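PDB 2GH0: GDNF family receptor alpha-3 from Homo sapiens, which binds artemin, a growth factor for sensory and sympathetic peripheral neurons, leading to activation of the RET receptor. Local coordinates for residues N153-S156 against V162-S165; G64-P69 against N83-N88; R112-D117 against I146-T151. All coordinates share one frame; numbering follows the deposited sequence.

Contact 1 (N153-S156 against V162-S165). With NAG (2-acetamido-2-deoxy-beta-D-glucopyranose), chain E.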
# COMPACT_ATOMS: atom_id res chain seq x y z
N ASN C 153 28.02 6.73 39.81
CA ASN C 153 27.73 7.78 38.80
C ASN C 153 28.33 9.12 39.24
O ASN C 153 28.62 9.30 40.40
CB ASN C 153 26.20 7.97 38.66
CG ASN C 153 25.82 8.84 37.43
OD1 ASN C 153 26.48 8.77 36.39
ND2 ASN C 153 24.74 9.68 37.57
N PHE C 154 28.46 10.06 38.30
CA PHE C 154 28.90 11.42 38.65
C PHE C 154 27.89 12.06 39.61
O PHE C 154 26.69 11.91 39.45
CB PHE C 154 29.03 12.29 37.39
CG PHE C 154 30.12 11.77 36.47
CD1 PHE C 154 29.81 10.91 35.43
CD2 PHE C 154 31.45 12.06 36.76
CE1 PHE C 154 30.82 10.39 34.63
CE2 PHE C 154 32.48 11.56 35.98
CZ PHE C 154 32.16 10.74 34.87
N VAL C 155 28.37 12.85 40.54
CA VAL C 155 27.48 13.38 41.57
C VAL C 155 27.13 14.83 41.24
O VAL C 155 26.14 15.37 41.79
CB VAL C 155 28.15 13.30 42.97
CG1 VAL C 155 28.56 11.85 43.28
CG2 VAL C 155 29.33 14.18 43.04
N SER C 156 27.92 15.46 40.39
CA SER C 156 27.79 16.90 40.16
C SER C 156 27.76 17.29 38.71
O SER C 156 28.32 16.57 37.87
CB SER C 156 28.98 17.65 40.85
OG SER C 156 28.97 19.03 40.57
N VAL C 162 32.63 11.04 41.59
CA VAL C 162 31.68 9.93 41.36
C VAL C 162 31.38 9.28 42.74
O VAL C 162 32.15 9.48 43.70
CB VAL C 162 32.23 8.86 40.37
CG1 VAL C 162 32.37 9.49 39.02
CG2 VAL C 162 33.56 8.22 40.89
N ALA C 163 30.26 8.55 42.82
CA ALA C 163 29.86 7.91 44.10
C ALA C 163 28.82 6.85 43.82
O ALA C 163 28.15 6.85 42.80
CB ALA C 163 29.27 8.92 45.06
N LEU C 164 28.69 5.93 44.76
CA LEU C 164 27.55 5.01 44.77
C LEU C 164 26.38 5.83 45.27
O LEU C 164 26.58 6.85 45.90
CB LEU C 164 27.83 3.90 45.78
CG LEU C 164 28.89 2.85 45.54
CD1 LEU C 164 28.85 1.86 46.73
CD2 LEU C 164 28.45 2.17 44.29
N SER C 165 25.15 5.34 45.04
CA SER C 165 23.96 6.01 45.50
C SER C 165 23.52 5.39 46.83
O SER C 165 22.55 4.64 46.90
CB SER C 165 22.83 5.85 44.49
OG SER C 165 22.30 4.51 44.60
C1 NAG E . 31.56 17.96 43.51
C2 NAG E . 32.33 18.09 44.85
C3 NAG E . 31.45 17.62 45.99
C4 NAG E . 30.08 18.27 46.03
C5 NAG E . 29.51 18.12 44.62
C6 NAG E . 28.13 18.70 44.29
C7 NAG E . 34.77 17.70 45.10
C8 NAG E . 35.79 16.61 45.25
N2 NAG E . 33.54 17.24 44.85
O3 NAG E . 32.18 17.81 47.15
O4 NAG E . 29.37 17.37 46.85
O5 NAG E . 30.38 18.74 43.71
O6 NAG E . 28.21 19.96 44.80
O7 NAG E . 35.05 18.90 45.28
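N153 and A163 face each other as an antiparallel hydrogen-bonded pair, and their two backbone bonds carry the polar side of this contact. N153 N donates to A163 O at 3.0 Å, and A163 N returns a bond to N153 O, also 3.0 Å. N153 O takes a second, weaker partner, since V162 CA approaches it at 3.3 Å in a CA-H...O contact. The next pair, F154 with V162, is non-hydrogen-bonded, and here side chains do the work. V162 CG1 stands over one face of the F154 ring, 4.0 Å from its centroid and 28° off the normal, a CH-pi contact nearest to CD2 and CE2. F154 chi1 of -64° keeps CG beside the backbone N, which lays the ring alongside V162. R81 adds a cation-pi interaction with the same ring. Beyond the paired residues, V155 CG1 meets A163 CB at 3.5 Å; a small methyl leaves room for the branched valine. N153 projects from the sheet face it shares with A163, and its ND2 donates to R82 O. S156 OG bonds to V158 N within the connecting turn, while S156 CB lies 3.4 Å from O5 of the N-acetylglucosamine, a sugar also hydrogen-bonded to S161 OG. M199 and L191 of helix 189-205 touch F154 and V162, respectively. Pairing across the strands thus satisfies N and O of both N153 and A163, V155 and S161 continue the backbone bonding toward the turn, and apolar side chains are left to join the hairpin to the helices.

Contact 2 (G64-P69 against N83-N88)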
# COMPACT_ATOMS: atom_id res chain seq x y z
N GLY C 64 34.17 6.91 25.99
CA GLY C 64 33.96 8.24 25.40
C GLY C 64 32.58 8.78 25.81
O GLY C 64 32.44 9.99 26.13
N LEU C 65 31.60 7.91 25.75
CA LEU C 65 30.22 8.29 26.03
C LEU C 65 30.11 8.83 27.50
O LEU C 65 29.48 9.87 27.82
CB LEU C 65 29.34 7.04 25.87
CG LEU C 65 27.85 7.32 26.15
CD1 LEU C 65 27.27 8.31 25.12
CD2 LEU C 65 26.96 6.06 26.27
N LEU C 66 30.68 8.07 28.41
CA LEU C 66 30.49 8.39 29.84
C LEU C 66 31.57 9.25 30.45
O LEU C 66 31.25 10.17 31.26
CB LEU C 66 30.35 7.06 30.57
CG LEU C 66 29.93 7.18 32.06
CD1 LEU C 66 28.67 7.95 32.21
CD2 LEU C 66 29.75 5.74 32.65
N LEU C 67 32.83 9.03 30.07
CA LEU C 67 34.00 9.71 30.69
C LEU C 67 34.39 10.86 29.85
O LEU C 67 35.53 11.03 29.49
CB LEU C 67 35.19 8.77 30.95
CG LEU C 67 34.81 7.49 31.72
CD1 LEU C 67 35.98 6.50 31.96
CD2 LEU C 67 34.11 7.80 33.04
N CYS C 68 33.41 11.71 29.59
CA CYS C 68 33.61 12.81 28.61
C CYS C 68 33.94 14.08 29.38
O CYS C 68 33.43 14.32 30.55
CB CYS C 68 32.37 12.95 27.70
SG CYS C 68 30.81 13.12 28.61
N PRO C 69 34.85 14.88 28.82
CA PRO C 69 35.33 16.05 29.55
C PRO C 69 34.40 17.28 29.41
O PRO C 69 33.84 17.46 28.35
CB PRO C 69 36.67 16.34 28.85
CG PRO C 69 36.48 15.89 27.47
CD PRO C 69 35.49 14.73 27.48
N ASN C 83 23.62 12.57 33.57
CA ASN C 83 22.38 11.84 33.20
C ASN C 83 22.47 10.83 32.09
O ASN C 83 21.44 10.22 31.71
CB ASN C 83 21.28 12.84 32.90
CG ASN C 83 20.83 13.55 34.18
OD1 ASN C 83 20.09 12.97 34.97
ND2 ASN C 83 21.36 14.75 34.45
N THR C 84 23.69 10.65 31.60
CA THR C 84 23.97 9.72 30.52
C THR C 84 23.49 8.30 30.79
O THR C 84 22.95 7.67 29.86
CB THR C 84 25.43 9.81 30.05
OG1 THR C 84 25.60 11.08 29.41
CG2 THR C 84 25.79 8.70 29.07
N ILE C 85 23.65 7.78 32.03
CA ILE C 85 23.15 6.44 32.37
C ILE C 85 21.70 6.43 32.88
O ILE C 85 21.24 5.43 33.43
CB ILE C 85 24.08 5.65 33.40
CG1 ILE C 85 24.25 6.33 34.79
CG2 ILE C 85 25.46 5.32 32.78
CD1 ILE C 85 24.93 5.50 35.78
N ALA C 86 21.00 7.56 32.72
CA ALA C 86 19.59 7.68 33.19
C ALA C 86 19.44 7.32 34.70
O ALA C 86 18.69 6.40 35.04
CB ALA C 86 18.67 6.79 32.32
N PRO C 87 20.12 8.06 35.61
CA PRO C 87 20.12 7.69 37.06
C PRO C 87 18.71 7.78 37.71
O PRO C 87 18.36 7.01 38.66
CB PRO C 87 21.14 8.68 37.70
CG PRO C 87 21.16 9.90 36.72
CD PRO C 87 20.92 9.28 35.34
N ASN C 88 17.88 8.69 37.20
CA ASN C 88 16.48 8.82 37.71
C ASN C 88 15.68 7.55 37.47
O ASN C 88 14.67 7.33 38.11
CB ASN C 88 15.79 10.03 37.09
CG ASN C 88 16.38 11.36 37.59
OD1 ASN C 88 16.77 11.46 38.76
ND2 ASN C 88 16.44 12.36 36.73
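The methyl of T84 packs against L65 at the end of helix 59-66, and L65 can be followed outward from that helix. Its CB leaves the helix to one side of the facing turn. With chi1 at 180°, CG extends opposite the backbone N and arrives 3.8 Å from T84 CG2. At the branch, CD2 remains beside the same methyl, 4.0 Å from T84 CG2, while F53 of helix 43-56 also packs on this leucine. One residue on, L66 CD1 reaches both T84 CB, at 4.3 Å, and I85 CG2, at 4.2 Å. Isoleucine suits that place because its second branch gives the leucine a methyl, and both side chains also touch I146. Just beyond the helix, the disulfide C68-C12 fastens the first segment elsewhere. T84 lies inside a type I beta turn closed by A86 N and N83 O, 2.9 Å apart. Its carbonyl is bound by Y32 OH and by an aromatic side chain of another protein chain. No hydrogen bond links 64-69 with 83-88, so their cohesion comes from non-directional van der Waals contact of aliphatic groups; threonine fits this apolar setting because CG2 faces the leucines while OG1 is satisfied by the carbonyl of R80.

Contact 3 (R112-D117 against I146-T151)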
# COMPACT_ATOMS: atom_id res chain seq x y z
N ARG C 112 28.22 -9.57 42.65
CA ARG C 112 29.41 -9.89 43.47
C ARG C 112 30.72 -9.91 42.63
O ARG C 112 31.75 -9.30 43.00
CB ARG C 112 29.22 -11.23 44.23
CG ARG C 112 30.47 -11.47 45.13
CD ARG C 112 30.51 -12.85 45.69
NE ARG C 112 29.49 -13.06 46.70
CZ ARG C 112 29.59 -12.76 48.01
NH1 ARG C 112 30.66 -12.14 48.52
NH2 ARG C 112 28.56 -13.04 48.80
N SER C 113 30.67 -10.61 41.50
CA SER C 113 31.80 -10.71 40.57
C SER C 113 32.28 -9.34 40.01
O SER C 113 33.49 -9.10 39.90
CB SER C 113 31.41 -11.69 39.46
OG SER C 113 32.37 -11.78 38.42
N ARG C 114 31.35 -8.46 39.65
CA ARG C 114 31.71 -7.10 39.16
C ARG C 114 32.36 -6.30 40.25
O ARG C 114 33.31 -5.52 39.98
CB ARG C 114 30.51 -6.39 38.60
CG ARG C 114 29.86 -7.24 37.42
CD ARG C 114 30.84 -7.14 36.18
NE ARG C 114 30.38 -7.98 35.06
CZ ARG C 114 29.57 -7.53 34.11
NH1 ARG C 114 29.15 -6.28 34.18
NH2 ARG C 114 29.18 -8.29 33.07
N LEU C 115 31.85 -6.48 41.47
CA LEU C 115 32.43 -5.73 42.64
C LEU C 115 33.82 -6.28 42.97
O LEU C 115 34.73 -5.51 43.23
CB LEU C 115 31.53 -5.75 43.88
CG LEU C 115 32.00 -4.84 45.04
CD1 LEU C 115 32.06 -3.34 44.70
CD2 LEU C 115 31.15 -5.06 46.28
N VAL C 116 33.98 -7.59 42.92
CA VAL C 116 35.32 -8.15 43.04
C VAL C 116 36.31 -7.57 41.99
O VAL C 116 37.43 -7.20 42.34
CB VAL C 116 35.32 -9.64 42.98
CG1 VAL C 116 36.71 -10.15 42.75
CG2 VAL C 116 34.72 -10.19 44.26
N ASP C 117 35.92 -7.49 40.73
CA ASP C 117 36.92 -6.99 39.80
C ASP C 117 37.23 -5.52 40.01
O ASP C 117 38.36 -5.12 39.77
CB ASP C 117 36.73 -7.39 38.33
CG ASP C 117 35.33 -7.29 37.85
OD1 ASP C 117 34.85 -6.13 37.81
OD2 ASP C 117 34.77 -8.35 37.35
N ILE C 146 28.03 -0.62 36.26
CA ILE C 146 26.87 0.15 35.83
C ILE C 146 25.77 -0.77 35.34
O ILE C 146 26.00 -1.62 34.48
CB ILE C 146 27.27 1.22 34.82
CG1 ILE C 146 28.18 2.18 35.48
CG2 ILE C 146 26.08 2.11 34.44
CD1 ILE C 146 28.81 3.11 34.59
N GLY C 147 24.59 -0.67 35.98
CA GLY C 147 23.53 -1.67 35.77
C GLY C 147 23.43 -2.73 36.89
O GLY C 147 22.50 -3.57 36.88
N THR C 148 24.37 -2.74 37.83
CA THR C 148 24.26 -3.63 39.00
C THR C 148 23.59 -2.87 40.16
O THR C 148 23.30 -1.68 40.05
CB THR C 148 25.63 -4.12 39.49
OG1 THR C 148 26.37 -3.00 40.05
CG2 THR C 148 26.43 -4.84 38.39
N ALA C 149 23.37 -3.55 41.28
CA ALA C 149 22.94 -2.85 42.48
C ALA C 149 23.97 -1.80 42.92
O ALA C 149 23.60 -0.81 43.56
CB ALA C 149 22.66 -3.84 43.65
N MET C 150 25.25 -1.99 42.57
CA MET C 150 26.27 -1.04 42.97
C MET C 150 26.60 -0.07 41.87
O MET C 150 27.79 0.15 41.62
CB MET C 150 27.58 -1.75 43.32
CG MET C 150 27.47 -2.81 44.42
SD MET C 150 27.28 -2.14 46.03
CE MET C 150 28.92 -1.92 46.64
N THR C 151 25.60 0.58 41.25
CA THR C 151 25.89 1.44 40.06
C THR C 151 26.48 2.74 40.53
O THR C 151 25.83 3.45 41.34
CB THR C 151 24.58 1.69 39.20
OG1 THR C 151 24.24 0.46 38.56
CG2 THR C 151 24.78 2.79 38.13
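The middle of helix 109-121 lies beside the irregular segment 146-151, with the backbones nearest at L115 and M150, whose CA atoms are 7.7 Å apart, and side chains bridge that separation. The M150 methyl does most of it: CE lies 3.9 Å from L115 CD2 and 4.0 Å from L115 CD1, fitting against both branches of the leucine. The methionine side chain is bent at chi2 (-74°) and chi3 (-89°), which curls CE back onto the leucine fork; an unbranched, flexible residue can make that curve. The C105-C111 disulfide, which ties helix 98-106 to helix 109-121, also touches M150. Beside this pair, R114 CG and T148 CG2 are 4.3 Å apart, a loose aliphatic contact. The arginine uses its alkyl part here, while NH1 is hydrogen-bonded to the carbonyl of G144. L51 of helix 43-56 touches both R114 and T148. Two threonine hydroxyls cross-link the loop backbone. T148 OG1 accepts from M150 N at 2.9 Å and also bonds to the carbonyl of L145. T151 OG1 accepts from G147 N and donates to T148 O, both at 2.8 Å, and so ties two points of the backbone together. G147 suits its place because its positive phi would press a side chain against the preceding carbonyl. The bond from M150 N to T148 OG1 defines an ST turn, and here it belongs to the connection between helix 135-143 and the hairpin, held against a helix of the second GDNF/GAS1 domain.

Along the chain contact 2 closes first, then contact 3, then contact 1. Contact 2 belongs to the first GDNF/GAS1 domain; contacts 1 and 3 share the second, where the loop 146-151 runs directly into strand 152-154. Centre to centre, contact 1 lies about 11 Å from contact 2 and 15 Å from contact 3, while contacts 2 and 3 are about 17 Å apart. All three nevertheless touch. F154 CE1 reaches L66 O at 3.4 Å, L164 CD2 meets M150 O, and I146 and T151 pack on L66 and I85. Through these junctions, the hairpin and loop of one domain pack against the other, making a continuous unit of this receptor fragment, which holds two GDNF/GAS1 domains.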